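Local coordinates for PcyX_EBK42635 (Marine metagenome, PDB 5OWG), which probably reduces biliverdin to phycoerythrobilin in a four-electron reaction driven by ferredoxin, as a phage-type bilin reductase, at residues P35-F40 against W47-W52; R59-V64 against K224-D229; A105-S110 against V170-N175. All coordinates share one frame; numbering follows the deposited sequence.

Contact 1: residues P35-F40 against W47-W52; sequences PGMERF and WVNRTW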
ATOM      1  N   PRO A  35       9.070 -12.980  -2.712  1.00 48.12           N
ATOM      2  CA  PRO A  35      10.458 -13.090  -3.178  1.00 47.69           C
ATOM      3  C   PRO A  35      11.079 -11.723  -3.431  1.00 42.46           C
ATOM      4  O   PRO A  35      10.492 -10.867  -4.097  1.00 42.92           O
ATOM      5  CB  PRO A  35      10.331 -13.901  -4.472  1.00 56.28           C
ATOM      6  CG  PRO A  35       9.073 -14.663  -4.324  1.00 61.56           C
ATOM      7  CD  PRO A  35       8.151 -13.796  -3.525  1.00 54.11           C
ATOM      8  N   GLY A  36      12.284 -11.524  -2.894  1.00 47.06           N
ATOM      9  CA  GLY A  36      13.030 -10.302  -3.070  1.00 42.97           C
ATOM     10  C   GLY A  36      12.880  -9.304  -1.938  1.00 52.45           C
ATOM     11  O   GLY A  36      13.779  -8.478  -1.729  1.00 40.40           O
ATOM     12  N   MET A  37      11.769  -9.360  -1.199  1.00 40.47           N
ATOM     13  CA  MET A  37      11.506  -8.356  -0.175  1.00 40.20           C
ATOM     14  C   MET A  37      12.467  -8.457   1.002  1.00 43.38           C
ATOM     15  O   MET A  37      12.650  -7.465   1.717  1.00 44.48           O
ATOM     16  CB  MET A  37      10.069  -8.480   0.332  1.00 38.66           C
ATOM     17  CG  MET A  37       9.578  -7.246   1.076  1.00 31.88           C
ATOM     18  SD  MET A  37       9.284  -5.856  -0.031  1.00 49.78           S
ATOM     19  CE  MET A  37       7.795  -6.393  -0.874  1.00 53.21           C
ATOM     20  N   GLU A  38      13.083  -9.622   1.224  1.00 46.36           N
ATOM     21  CA  GLU A  38      14.040  -9.744   2.318  1.00 45.22           C
ATOM     22  C   GLU A  38      15.165  -8.726   2.201  1.00 50.79           C
ATOM     23  O   GLU A  38      15.813  -8.414   3.206  1.00 56.38           O
ATOM     24  CB  GLU A  38      14.617 -11.164   2.370  1.00 44.66           C
ATOM     25  CG  GLU A  38      15.620 -11.505   1.269  1.00 65.61           C
ATOM     26  CD  GLU A  38      14.990 -11.569  -0.109  1.00 63.68           C
ATOM     27  OE1 GLU A  38      13.761 -11.776  -0.194  1.00 53.11           O
ATOM     28  OE2 GLU A  38      15.723 -11.415  -1.108  1.00 60.70           O
ATOM     29  N   ARG A  39      15.409  -8.200   0.999  1.00 48.42           N
ATOM     30  CA  ARG A  39      16.436  -7.187   0.802  1.00 60.94           C
ATOM     31  C   ARG A  39      16.019  -5.820   1.326  1.00 59.03           C
ATOM     32  O   ARG A  39      16.834  -4.893   1.299  1.00 50.21           O
ATOM     33  CB  ARG A  39      16.777  -7.068  -0.685  1.00 47.93           C
ATOM     34  CG  ARG A  39      17.119  -8.386  -1.362  1.00 39.23           C
ATOM     35  CD  ARG A  39      17.179  -8.224  -2.872  1.00 47.30           C
ATOM     36  NE  ARG A  39      15.886  -7.841  -3.437  1.00 43.47           N
ATOM     37  CZ  ARG A  39      15.698  -7.468  -4.699  1.00 48.55           C
ATOM     38  NH1 ARG A  39      16.720  -7.418  -5.544  1.00 38.45           N
ATOM     39  NH2 ARG A  39      14.483  -7.139  -5.120  1.00 47.18           N
ATOM     40  N   PHE A  40      14.773  -5.667   1.791  1.00 47.95           N
ATOM     41  CA  PHE A  40      14.257  -4.361   2.185  1.00 47.75           C
ATOM     42  C   PHE A  40      13.615  -4.383   3.569  1.00 40.86           C
ATOM     43  O   PHE A  40      12.808  -3.502   3.884  1.00 55.72           O
ATOM     44  CB  PHE A  40      13.258  -3.852   1.144  1.00 43.72           C
ATOM     45  CG  PHE A  40      13.750  -3.982  -0.267  1.00 50.87           C
ATOM     46  CD1 PHE A  40      14.902  -3.328  -0.673  1.00 45.52           C
ATOM     47  CD2 PHE A  40      13.067  -4.759  -1.187  1.00 49.16           C
ATOM     48  CE1 PHE A  40      15.363  -3.446  -1.970  1.00 53.58           C
ATOM     49  CE2 PHE A  40      13.522  -4.880  -2.488  1.00 42.39           C
ATOM     50  CZ  PHE A  40      14.671  -4.224  -2.878  1.00 48.34           C
ATOM     51  N   TRP A  47      13.679   0.139   7.952  1.00 54.28           N
ATOM     52  CA  TRP A  47      12.882  -0.255   6.798  1.00 64.17           C
ATOM     53  C   TRP A  47      12.167  -1.561   7.118  1.00 43.55           C
ATOM     54  O   TRP A  47      12.815  -2.573   7.407  1.00 49.61           O
ATOM     55  CB  TRP A  47      13.769  -0.419   5.563  1.00 63.61           C
ATOM     56  CG  TRP A  47      13.107  -0.102   4.246  1.00 47.07           C
ATOM     57  CD1 TRP A  47      11.817   0.302   4.043  1.00 39.44           C
ATOM     58  CD2 TRP A  47      13.715  -0.163   2.949  1.00 46.87           C
ATOM     59  NE1 TRP A  47      11.588   0.500   2.701  1.00 37.68           N
ATOM     60  CE2 TRP A  47      12.737   0.218   2.008  1.00 53.54           C
ATOM     61  CE3 TRP A  47      14.994  -0.502   2.492  1.00 54.79           C
ATOM     62  CZ2 TRP A  47      12.995   0.268   0.640  1.00 53.83           C
ATOM     63  CZ3 TRP A  47      15.249  -0.451   1.133  1.00 61.02           C
ATOM     64  CH2 TRP A  47      14.254  -0.069   0.224  1.00 62.00           C
ATOM     65  N   VAL A  48      10.838  -1.534   7.075  1.00 50.68           N
ATOM     66  CA  VAL A  48      10.015  -2.723   7.258  1.00 53.24           C
ATOM     67  C   VAL A  48       9.080  -2.834   6.064  1.00 41.54           C
ATOM     68  O   VAL A  48       8.417  -1.858   5.698  1.00 45.62           O
ATOM     69  CB  VAL A  48       9.212  -2.674   8.573  1.00 55.28           C
ATOM     70  CG1 VAL A  48       8.312  -3.894   8.700  1.00 62.13           C
ATOM     71  CG2 VAL A  48      10.152  -2.590   9.765  1.00 60.82           C
ATOM     72  N   ASN A  49       9.027  -4.020   5.464  1.00 42.42           N
ATOM     73  CA  ASN A  49       8.162  -4.276   4.320  1.00 53.87           C
ATOM     74  C   ASN A  49       7.473  -5.612   4.536  1.00 49.29           C
ATOM     75  O   ASN A  49       8.141  -6.634   4.720  1.00 50.57           O
ATOM     76  CB  ASN A  49       8.955  -4.277   3.008  1.00 47.18           C
ATOM     77  CG  ASN A  49       9.212  -2.878   2.482  1.00 50.76           C
ATOM     78  OD1 ASN A  49       8.361  -2.292   1.812  1.00 37.72           O
ATOM     79  ND2 ASN A  49      10.388  -2.336   2.779  1.00 47.29           N
ATOM     80  N   ARG A  50       6.142  -5.603   4.514  1.00 44.54           N
ATOM     81  CA  ARG A  50       5.348  -6.779   4.830  1.00 45.48           C
ATOM     82  C   ARG A  50       4.213  -6.898   3.827  1.00 47.71           C
ATOM     83  O   ARG A  50       3.629  -5.888   3.424  1.00 37.62           O
ATOM     84  CB  ARG A  50       4.793  -6.687   6.254  1.00 47.12           C
ATOM     85  CG  ARG A  50       5.873  -6.638   7.318  1.00 45.36           C
ATOM     86  CD  ARG A  50       5.285  -6.387   8.692  1.00 46.15           C
ATOM     87  NE  ARG A  50       4.511  -7.527   9.171  1.00 68.23           N
ATOM     88  CZ  ARG A  50       3.757  -7.512  10.264  1.00 61.27           C
ATOM     89  NH1 ARG A  50       3.661  -6.411  10.996  1.00 52.36           N
ATOM     90  NH2 ARG A  50       3.089  -8.600  10.623  1.00 64.12           N
ATOM     91  N   THR A  51       3.899  -8.129   3.429  1.00 41.56           N
ATOM     92  CA  THR A  51       2.876  -8.364   2.422  1.00 45.57           C
ATOM     93  C   THR A  51       1.897  -9.428   2.894  1.00 44.43           C
ATOM     94  O   THR A  51       2.295 -10.423   3.507  1.00 37.42           O
ATOM     95  CB  THR A  51       3.498  -8.787   1.085  1.00 42.13           C
ATOM     96  OG1 THR A  51       4.356  -9.918   1.287  1.00 46.94           O
ATOM     97  CG2 THR A  51       4.296  -7.637   0.481  1.00 41.52           C
ATOM     98  N   TRP A  52       0.614  -9.203   2.609  1.00 37.40           N
ATOM     99  CA  TRP A  52      -0.444 -10.163   2.879  1.00 47.90           C
ATOM    100  C   TRP A  52      -1.215 -10.431   1.594  1.00 44.92           C
ATOM    101  O   TRP A  52      -1.114  -9.683   0.617  1.00 45.84           O
ATOM    102  CB  TRP A  52      -1.437  -9.667   3.947  1.00 44.26           C
ATOM    103  CG  TRP A  52      -0.866  -9.363   5.304  1.00 51.88           C
ATOM    104  CD1 TRP A  52      -1.052 -10.081   6.452  1.00 46.47           C
ATOM    105  CD2 TRP A  52      -0.045  -8.245   5.662  1.00 49.27           C
ATOM    106  NE1 TRP A  52      -0.393  -9.483   7.498  1.00 49.34           N
ATOM    107  CE2 TRP A  52       0.234  -8.354   7.040  1.00 49.82           C
ATOM    108  CE3 TRP A  52       0.484  -7.164   4.950  1.00 50.19           C
ATOM    109  CZ2 TRP A  52       1.021  -7.426   7.717  1.00 53.90           C
ATOM    110  CZ3 TRP A  52       1.265  -6.243   5.626  1.00 49.98           C
ATOM    111  CH2 TRP A  52       1.526  -6.380   6.996  1.00 55.12           C
TER
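The one hydrogen bond between the two segments runs from N49 ND2 to F40 O, 2.9 Å long with an N-H...O angle of 157°. The carbonyl oxygen lies close to the plane of the N49 amide, whereas the donor is tilted 32° from the carbonyl plane, reaching the oxygen partly from above. The N49 side chain, on the strand, thus holds the backbone carbonyl of F40 at the end of the 3-10 turn. Both bonded atoms sit over the same face of the W47 indole, with F40 O 3.4 Å above its plane and ND2 somewhat lower. F40 CB joins them on that face, 3.8 Å from the centroid of the six-membered ring and almost on its normal. The phenyl ring then runs alongside the indole, pointing the same way, and F40 CD1 comes within 3.4 Å of W47 CZ3. The planes meet obliquely, at 55°.

Further along, M37 crosses N49 at about a right angle. Its chain starts with CG anti to the backbone N and bends at both later torsions, which lays SD 3.4 Å from N49 CB and sends CE on to meet T51 CG2 tip to tip at 4.0 Å. T51 turns its hydroxyl elsewhere, to Y32 O. The short 3-10 turn at 37-39 lies against strand 47-53 and beside helix 220-229, where F226 meets F40 edge-to-face and L225 touches R39 and F40; strand 57-67 runs antiparallel beside strand 47-53.

Contact 2: residues R59-V64 against K224-D229; sequences RAHLDV and KLFCSD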
ATOM      1  N   ARG A  59      -2.462  -9.064  -3.477  1.00 39.24           N
ATOM      2  CA  ARG A  59      -1.314  -8.425  -2.846  1.00 38.28           C
ATOM      3  C   ARG A  59      -1.753  -7.255  -1.979  1.00 31.81           C
ATOM      4  O   ARG A  59      -2.496  -6.376  -2.430  1.00 41.10           O
ATOM      5  CB  ARG A  59      -0.307  -7.953  -3.899  1.00 31.38           C
ATOM      6  CG  ARG A  59       0.980  -7.412  -3.305  1.00 40.74           C
ATOM      7  CD  ARG A  59       2.033  -7.165  -4.372  1.00 32.95           C
ATOM      8  NE  ARG A  59       3.335  -6.835  -3.794  1.00 37.89           N
ATOM      9  CZ  ARG A  59       3.769  -5.600  -3.552  1.00 29.88           C
ATOM     10  NH1 ARG A  59       3.011  -4.548  -3.838  1.00 35.97           N
ATOM     11  NH2 ARG A  59       4.970  -5.415  -3.023  1.00 51.76           N
ATOM     12  N   ALA A  60      -1.284  -7.259  -0.733  1.00 37.69           N
ATOM     13  CA  ALA A  60      -1.445  -6.150   0.200  1.00 41.92           C
ATOM     14  C   ALA A  60      -0.083  -5.888   0.820  1.00 27.24           C
ATOM     15  O   ALA A  60       0.486  -6.781   1.455  1.00 30.95           O
ATOM     16  CB  ALA A  60      -2.481  -6.476   1.279  1.00 36.47           C
ATOM     17  N   HIS A  61       0.437  -4.674   0.647  1.00 31.08           N
ATOM     18  CA  HIS A  61       1.840  -4.380   0.916  1.00 35.85           C
ATOM     19  C   HIS A  61       1.940  -3.193   1.861  1.00 31.57           C
ATOM     20  O   HIS A  61       1.432  -2.111   1.553  1.00 40.00           O
ATOM     21  CB  HIS A  61       2.583  -4.094  -0.393  1.00 37.48           C
ATOM     22  CG  HIS A  61       4.014  -3.696  -0.213  1.00 44.81           C
ATOM     23  ND1 HIS A  61       4.701  -2.957  -1.151  1.00 42.33           N
ATOM     24  CD2 HIS A  61       4.892  -3.943   0.788  1.00 49.38           C
ATOM     25  CE1 HIS A  61       5.939  -2.759  -0.734  1.00 49.78           C
ATOM     26  NE2 HIS A  61       6.081  -3.347   0.440  1.00 47.24           N
ATOM     27  N   LEU A  62       2.603  -3.393   2.998  1.00 44.10           N
ATOM     28  CA  LEU A  62       2.839  -2.337   3.975  1.00 50.37           C
ATOM     29  C   LEU A  62       4.323  -2.002   3.982  1.00 47.81           C
ATOM     30  O   LEU A  62       5.153  -2.848   4.333  1.00 50.45           O
ATOM     31  CB  LEU A  62       2.378  -2.757   5.371  1.00 44.85           C
ATOM     32  CG  LEU A  62       2.609  -1.722   6.478  1.00 39.00           C
ATOM     33  CD1 LEU A  62       1.705  -0.511   6.286  1.00 39.66           C
ATOM     34  CD2 LEU A  62       2.405  -2.340   7.853  1.00 53.72           C
ATOM     35  N   ASP A  63       4.648  -0.769   3.602  1.00 51.69           N
ATOM     36  CA  ASP A  63       6.020  -0.281   3.555  1.00 40.80           C
ATOM     37  C   ASP A  63       6.160   0.863   4.549  1.00 41.55           C
ATOM     38  O   ASP A  63       5.528   1.912   4.380  1.00 49.60           O
ATOM     39  CB  ASP A  63       6.382   0.180   2.143  1.00 50.54           C
ATOM     40  CG  ASP A  63       7.657   0.996   2.105  1.00 47.81           C
ATOM     41  OD1 ASP A  63       8.565   0.723   2.918  1.00 45.56           O
ATOM     42  OD2 ASP A  63       7.746   1.919   1.269  1.00 50.01           O
ATOM     43  N   VAL A  64       6.985   0.663   5.575  1.00 38.22           N
ATOM     44  CA  VAL A  64       7.160   1.631   6.652  1.00 56.94           C
ATOM     45  C   VAL A  64       8.643   1.939   6.794  1.00 54.47           C
ATOM     46  O   VAL A  64       9.464   1.019   6.898  1.00 49.99           O
ATOM     47  CB  VAL A  64       6.592   1.113   7.988  1.00 56.85           C
ATOM     48  CG1 VAL A  64       6.776   2.145   9.102  1.00 52.31           C
ATOM     49  CG2 VAL A  64       5.126   0.756   7.836  1.00 55.11           C
ATOM     50  N   LYS A 224      16.323   1.878  -6.413  1.00 51.58           N
ATOM     51  CA  LYS A 224      16.030   1.379  -7.754  1.00 52.62           C
ATOM     52  C   LYS A 224      15.648  -0.096  -7.722  1.00 48.00           C
ATOM     53  O   LYS A 224      14.811  -0.539  -8.518  1.00 46.74           O
ATOM     54  CB  LYS A 224      17.230   1.607  -8.677  1.00 49.08           C
ATOM     55  CG  LYS A 224      17.178   0.826  -9.989  1.00 57.32           C
ATOM     56  CD  LYS A 224      15.933   1.122 -10.810  1.00 71.26           C
ATOM     57  CE  LYS A 224      15.749   0.080 -11.906  1.00 85.06           C
ATOM     58  NZ  LYS A 224      14.507   0.289 -12.701  1.00 93.02           N
ATOM     59  N   LEU A 225      16.251  -0.866  -6.817  1.00 47.20           N
ATOM     60  CA  LEU A 225      15.878  -2.267  -6.650  1.00 54.01           C
ATOM     61  C   LEU A 225      14.443  -2.393  -6.145  1.00 62.27           C
ATOM     62  O   LEU A 225      13.636  -3.145  -6.706  1.00 47.76           O
ATOM     63  CB  LEU A 225      16.852  -2.940  -5.682  1.00 52.81           C
ATOM     64  CG  LEU A 225      17.424  -4.323  -5.997  1.00 64.02           C
ATOM     65  CD1 LEU A 225      18.082  -4.375  -7.361  1.00 54.11           C
ATOM     66  CD2 LEU A 225      18.437  -4.683  -4.925  1.00 54.47           C
ATOM     67  N   PHE A 226      14.110  -1.652  -5.085  1.00 54.14           N
ATOM     68  CA  PHE A 226      12.784  -1.737  -4.477  1.00 56.36           C
ATOM     69  C   PHE A 226      11.702  -1.204  -5.413  1.00 55.98           C
ATOM     70  O   PHE A 226      10.660  -1.843  -5.603  1.00 39.07           O
ATOM     71  CB  PHE A 226      12.792  -0.967  -3.155  1.00 47.97           C
ATOM     72  CG  PHE A 226      11.459  -0.901  -2.471  1.00 46.89           C
ATOM     73  CD1 PHE A 226      10.995  -1.968  -1.723  1.00 44.85           C
ATOM     74  CD2 PHE A 226      10.683   0.243  -2.552  1.00 47.30           C
ATOM     75  CE1 PHE A 226       9.771  -1.903  -1.082  1.00 45.25           C
ATOM     76  CE2 PHE A 226       9.461   0.314  -1.913  1.00 47.94           C
ATOM     77  CZ  PHE A 226       9.004  -0.759  -1.178  1.00 44.25           C
ATOM     78  N   CYS A 227      11.928  -0.029  -6.005  1.00 49.61           N
ATOM     79  CA  CYS A 227      10.895   0.609  -6.816  1.00 41.46           C
ATOM     80  C   CYS A 227      10.511  -0.230  -8.029  1.00 61.50           C
ATOM     81  O   CYS A 227       9.375  -0.137  -8.511  1.00 63.87           O
ATOM     82  CB  CYS A 227      11.364   1.994  -7.265  1.00 42.17           C
ATOM     83  SG  CYS A 227      11.398   3.228  -5.948  1.00 60.77           S
ATOM     84  N   SER A 228      11.430  -1.050  -8.538  1.00 55.10           N
ATOM     85  CA  SER A 228      11.189  -1.779  -9.778  1.00 58.95           C
ATOM     86  C   SER A 228      10.656  -3.189  -9.560  1.00 44.18           C
ATOM     87  O   SER A 228       9.933  -3.705 -10.420  1.00 50.18           O
ATOM     88  CB  SER A 228      12.482  -1.857 -10.598  1.00 56.96           C
ATOM     89  OG  SER A 228      13.483  -2.582  -9.907  1.00 59.84           O
ATOM     90  N   ASP A 229      10.990  -3.830  -8.437  1.00 43.70           N
ATOM     91  CA  ASP A 229      10.720  -5.249  -8.250  1.00 46.25           C
ATOM     92  C   ASP A 229       9.758  -5.572  -7.116  1.00 45.33           C
ATOM     93  O   ASP A 229       9.095  -6.612  -7.181  1.00 38.11           O
ATOM     94  CB  ASP A 229      12.031  -6.007  -7.989  1.00 45.94           C
ATOM     95  CG  ASP A 229      13.024  -5.856  -9.118  1.00 60.59           C
ATOM     96  OD1 ASP A 229      12.676  -5.234 -10.144  1.00 59.70           O
ATOM     97  OD2 ASP A 229      14.156  -6.359  -8.979  1.00 48.93           O
TER
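F226 presents the far end of its ring to two side chains of one strand, H61 and D63. F226 CZ stands 3.7 Å from H61 CE1, and F226 CE1 lies in the imidazole plane at the edge of that ring. The two side chains come from opposite directions and meet rim to rim, with centroids 5.9 Å apart and planes at 56°. D63 passes at a slant, its OD2 3.8 Å from F226 CZ. The contact is therefore small and made by ring margins and one carboxylate oxygen, yet all three residues are buried.

What fixes these groups lies in the next shell. H61 and D63, two apart on the strand, share a face, and with CG anti to the backbone N each reaches out toward F226. H61 NE2 is hydrogen-bonded to N49 OD1 on the neighbouring strand, which would hold the rotation of the imidazole, and D63 OD1 has a weak bond to W47 NE1. H61 CB lies over one face of the R59 guanidinium, offset toward its rim, 3.3 Å above the plane; R59 itself is held by a salt bridge to E34 and by L231 O. W47 also meets the F226 ring.

Between H61 and D63 on the strand, L62 points to the other face of the sheet and packs on I22 of helix 14-28. This alternation is that of a central antiparallel sheet covered by helices on both faces, the sandwich fold of ferredoxin-dependent bilin reductases. In relatives the bilin lies between the sheet and the C-terminal helices, consistent with polar side chains lining this face.

Contact 3: residues A105-S110 against V170-N175; sequences AFHDFS and VSNLNN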
ATOM      1  N   ALA A 105       0.272  13.549   1.988  1.00 77.44           N
ATOM      2  CA  ALA A 105      -0.783  12.606   2.334  1.00 72.42           C
ATOM      3  C   ALA A 105      -1.566  12.275   1.073  1.00 75.00           C
ATOM      4  O   ALA A 105      -1.937  13.179   0.319  1.00 61.54           O
ATOM      5  CB  ALA A 105      -1.717  13.180   3.405  1.00 81.66           C
ATOM      6  N   PHE A 106      -1.814  10.986   0.848  1.00 75.03           N
ATOM      7  CA  PHE A 106      -2.551  10.533  -0.323  1.00 73.05           C
ATOM      8  C   PHE A 106      -3.396   9.325   0.047  1.00 68.85           C
ATOM      9  O   PHE A 106      -2.961   8.472   0.826  1.00 65.51           O
ATOM     10  CB  PHE A 106      -1.601  10.174  -1.472  1.00 67.27           C
ATOM     11  CG  PHE A 106      -2.271   9.473  -2.615  1.00 70.29           C
ATOM     12  CD1 PHE A 106      -2.973  10.190  -3.567  1.00 73.96           C
ATOM     13  CD2 PHE A 106      -2.196   8.094  -2.739  1.00 77.28           C
ATOM     14  CE1 PHE A 106      -3.591   9.547  -4.623  1.00 73.68           C
ATOM     15  CE2 PHE A 106      -2.811   7.446  -3.793  1.00 68.15           C
ATOM     16  CZ  PHE A 106      -3.510   8.175  -4.737  1.00 71.49           C
ATOM     17  N   HIS A 107      -4.600   9.257  -0.517  1.00 73.21           N
ATOM     18  CA  HIS A 107      -5.489   8.133  -0.261  1.00 74.67           C
ATOM     19  C   HIS A 107      -6.677   8.195  -1.208  1.00 70.48           C
ATOM     20  O   HIS A 107      -7.273   9.258  -1.391  1.00 74.30           O
ATOM     21  CB  HIS A 107      -5.979   8.125   1.193  1.00 83.43           C
ATOM     22  CG  HIS A 107      -6.901   6.987   1.513  1.00 91.59           C
ATOM     23  ND1 HIS A 107      -8.244   7.010   1.207  1.00 86.81           N
ATOM     24  CD2 HIS A 107      -6.673   5.794   2.112  1.00 82.57           C
ATOM     25  CE1 HIS A 107      -8.804   5.880   1.601  1.00 71.59           C
ATOM     26  NE2 HIS A 107      -7.871   5.125   2.155  1.00 76.87           N
ATOM     27  N   ASP A 108      -7.014   7.049  -1.798  1.00 68.35           N
ATOM     28  CA  ASP A 108      -8.223   6.906  -2.601  1.00 83.94           C
ATOM     29  C   ASP A 108      -8.326   5.450  -3.040  1.00 76.65           C
ATOM     30  O   ASP A 108      -7.396   4.657  -2.862  1.00 65.78           O
ATOM     31  CB  ASP A 108      -8.236   7.822  -3.826  1.00 75.71           C
ATOM     32  CG  ASP A 108      -7.403   7.275  -4.970  1.00 71.78           C
ATOM     33  OD1 ASP A 108      -6.271   6.815  -4.716  1.00 66.38           O
ATOM     34  OD2 ASP A 108      -7.887   7.298  -6.121  1.00 72.35           O
ATOM     35  N   PHE A 109      -9.481   5.109  -3.613  1.00 71.71           N
ATOM     36  CA  PHE A 109      -9.692   3.803  -4.239  1.00 66.02           C
ATOM     37  C   PHE A 109      -9.567   3.998  -5.747  1.00 67.43           C
ATOM     38  O   PHE A 109     -10.550   4.168  -6.469  1.00 75.65           O
ATOM     39  CB  PHE A 109     -11.052   3.219  -3.859  1.00 67.39           C
ATOM     40  CG  PHE A 109     -11.179   2.832  -2.408  1.00 50.33           C
ATOM     41  CD1 PHE A 109     -10.173   3.102  -1.496  1.00 63.16           C
ATOM     42  CD2 PHE A 109     -12.318   2.181  -1.962  1.00 56.72           C
ATOM     43  CE1 PHE A 109     -10.306   2.740  -0.168  1.00 68.68           C
ATOM     44  CE2 PHE A 109     -12.455   1.815  -0.638  1.00 57.66           C
ATOM     45  CZ  PHE A 109     -11.447   2.093   0.260  1.00 66.23           C
ATOM     46  N   SER A 110      -8.329   3.973  -6.224  1.00 75.40           N
ATOM     47  CA  SER A 110      -8.072   4.234  -7.632  1.00 66.01           C
ATOM     48  C   SER A 110      -8.728   3.152  -8.487  1.00 69.24           C
ATOM     49  O   SER A 110      -8.517   1.959  -8.234  1.00 64.33           O
ATOM     50  CB  SER A 110      -6.568   4.280  -7.894  1.00 62.91           C
ATOM     51  OG  SER A 110      -5.944   5.257  -7.077  1.00 54.82           O
ATOM     52  N   VAL A 170      -8.002   3.791   8.303  1.00 51.99           N
ATOM     53  CA  VAL A 170      -8.177   2.539   9.031  1.00 74.22           C
ATOM     54  C   VAL A 170      -9.575   1.983   8.796  1.00 74.94           C
ATOM     55  O   VAL A 170      -9.751   0.776   8.590  1.00 73.18           O
ATOM     56  CB  VAL A 170      -7.882   2.757  10.530  1.00 81.18           C
ATOM     57  CG1 VAL A 170      -8.755   1.868  11.420  1.00 81.54           C
ATOM     58  CG2 VAL A 170      -6.408   2.494  10.814  1.00 69.73           C
ATOM     59  N   SER A 171     -10.587   2.852   8.804  1.00 81.70           N
ATOM     60  CA  SER A 171     -11.955   2.397   8.590  1.00 81.68           C
ATOM     61  C   SER A 171     -12.245   2.153   7.115  1.00 74.44           C
ATOM     62  O   SER A 171     -13.065   1.290   6.782  1.00 63.55           O
ATOM     63  CB  SER A 171     -12.947   3.413   9.159  1.00 80.15           C
ATOM     64  OG  SER A 171     -12.704   3.644  10.537  1.00 79.16           O
ATOM     65  N   ASN A 172     -11.585   2.897   6.223  1.00 67.99           N
ATOM     66  CA  ASN A 172     -11.736   2.648   4.793  1.00 75.62           C
ATOM     67  C   ASN A 172     -11.059   1.345   4.389  1.00 66.12           C
ATOM     68  O   ASN A 172     -11.458   0.720   3.398  1.00 55.32           O
ATOM     69  CB  ASN A 172     -11.166   3.823   3.995  1.00 88.28           C
ATOM     70  CG  ASN A 172     -11.941   5.111   4.213  1.00 88.16           C
ATOM     71  OD1 ASN A 172     -12.706   5.233   5.170  1.00 92.90           O
ATOM     72  ND2 ASN A 172     -11.743   6.079   3.325  1.00 95.06           N
ATOM     73  N   LEU A 173     -10.041   0.922   5.139  1.00 62.13           N
ATOM     74  CA  LEU A 173      -9.399  -0.363   4.887  1.00 67.11           C
ATOM     75  C   LEU A 173     -10.319  -1.514   5.274  1.00 68.07           C
ATOM     76  O   LEU A 173     -10.629  -2.385   4.452  1.00 60.26           O
ATOM     77  CB  LEU A 173      -8.080  -0.442   5.660  1.00 50.30           C
ATOM     78  CG  LEU A 173      -7.317  -1.767   5.594  1.00 48.92           C
ATOM     79  CD1 LEU A 173      -6.889  -2.084   4.169  1.00 55.05           C
ATOM     80  CD2 LEU A 173      -6.116  -1.716   6.520  1.00 59.03           C
ATOM     81  N   ASN A 174     -10.758  -1.537   6.536  1.00 71.10           N
ATOM     82  CA  ASN A 174     -11.668  -2.580   6.998  1.00 71.95           C
ATOM     83  C   ASN A 174     -12.856  -2.730   6.056  1.00 45.36           C
ATOM     84  O   ASN A 174     -13.333  -3.845   5.816  1.00 62.55           O
ATOM     85  CB  ASN A 174     -12.150  -2.260   8.416  1.00 42.91           C
ATOM     86  CG  ASN A 174     -12.042  -3.445   9.356  1.00 63.78           C
ATOM     87  OD1 ASN A 174     -11.990  -4.598   8.925  1.00 70.98           O
ATOM     88  ND2 ASN A 174     -12.017  -3.164  10.655  1.00 82.35           N
ATOM     89  N   ASN A 175     -13.347  -1.616   5.511  1.00 53.95           N
ATOM     90  CA  ASN A 175     -14.466  -1.668   4.579  1.00 54.58           C
ATOM     91  C   ASN A 175     -14.034  -2.087   3.178  1.00 61.48           C
ATOM     92  O   ASN A 175     -14.830  -2.690   2.449  1.00 60.70           O
ATOM     93  CB  ASN A 175     -15.169  -0.311   4.527  1.00 66.30           C
ATOM     94  CG  ASN A 175     -16.208  -0.157   5.616  1.00 69.68           C
ATOM     95  OD1 ASN A 175     -17.357  -0.557   5.445  1.00 81.36           O
ATOM     96  ND2 ASN A 175     -15.809   0.421   6.745  1.00 50.49           N
TER
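F109 and N172 make the tighter half of this contact, H107 and N172 the looser. F109 is buried, and its ring advances end-on to the helix: CZ lies 3.4 Å from N172 O, with that oxygen in the ring plane, at its edge, an approach that would suit the slightly positive rim of the ring. F109 CZ also comes 4.1 Å from N172 CB, while the ring and the N172 amide stand nearly perpendicular, at 84°. With CG anti to the carbonyl carbon (chi1 -68°), the phenyl is directed at the helix backbone. Y176, one turn on from N172, meets it edge-to-face, and P89 lies against it as well.

Strand 104-110 is the last of the antiparallel sheet within this chain, and helix 161-179 packs on it next to helix 14-28, on the face away from helix 220-229; this is one of the two helical layers of the alpha/beta/alpha sandwich. L173 carries that layer inward, touching Y91 on the adjacent strand and V24 on the neighbouring helix.

Toward the solvent the fit slackens. H107 and N172 are both partly exposed, and they pass each other at a slant with ring and amide planes 60° apart. H107 CE1 approaches N172 ND2 to 3.4 Å and N172 CB to 3.9 Å, the amide lying neither squarely over the imidazole nor at its edge. H107 also meets the ring of Y91 edge-to-face. One turn along the helix, N175 bends back on its own backbone: ND2 donates 2.9 Å to S171 O in an almost straight bond, reaching it from the face opposite to that used by N175 N.

From the N terminus, contact 1 closes first, joining the loop after strand 30-32 to strand 47-53 across six intervening residues. Contact 2 opens directly afterwards on strand 57-67 and closes near the end of the fold, on helix 220-229. Contact 3 is nested within that long loop, tying the last strand of the sheet to helix 161-179. Contacts 1 and 2 are in series and touch: their strands are neighbours, with W52 N 2.7 Å from A60 O, and helix 220-229 adjoins the 35-40 loop. Contact 3 stands apart, its centre about 18 Å from that of contact 2, on the opposite side of the chain's centre and linked through the shared sheet.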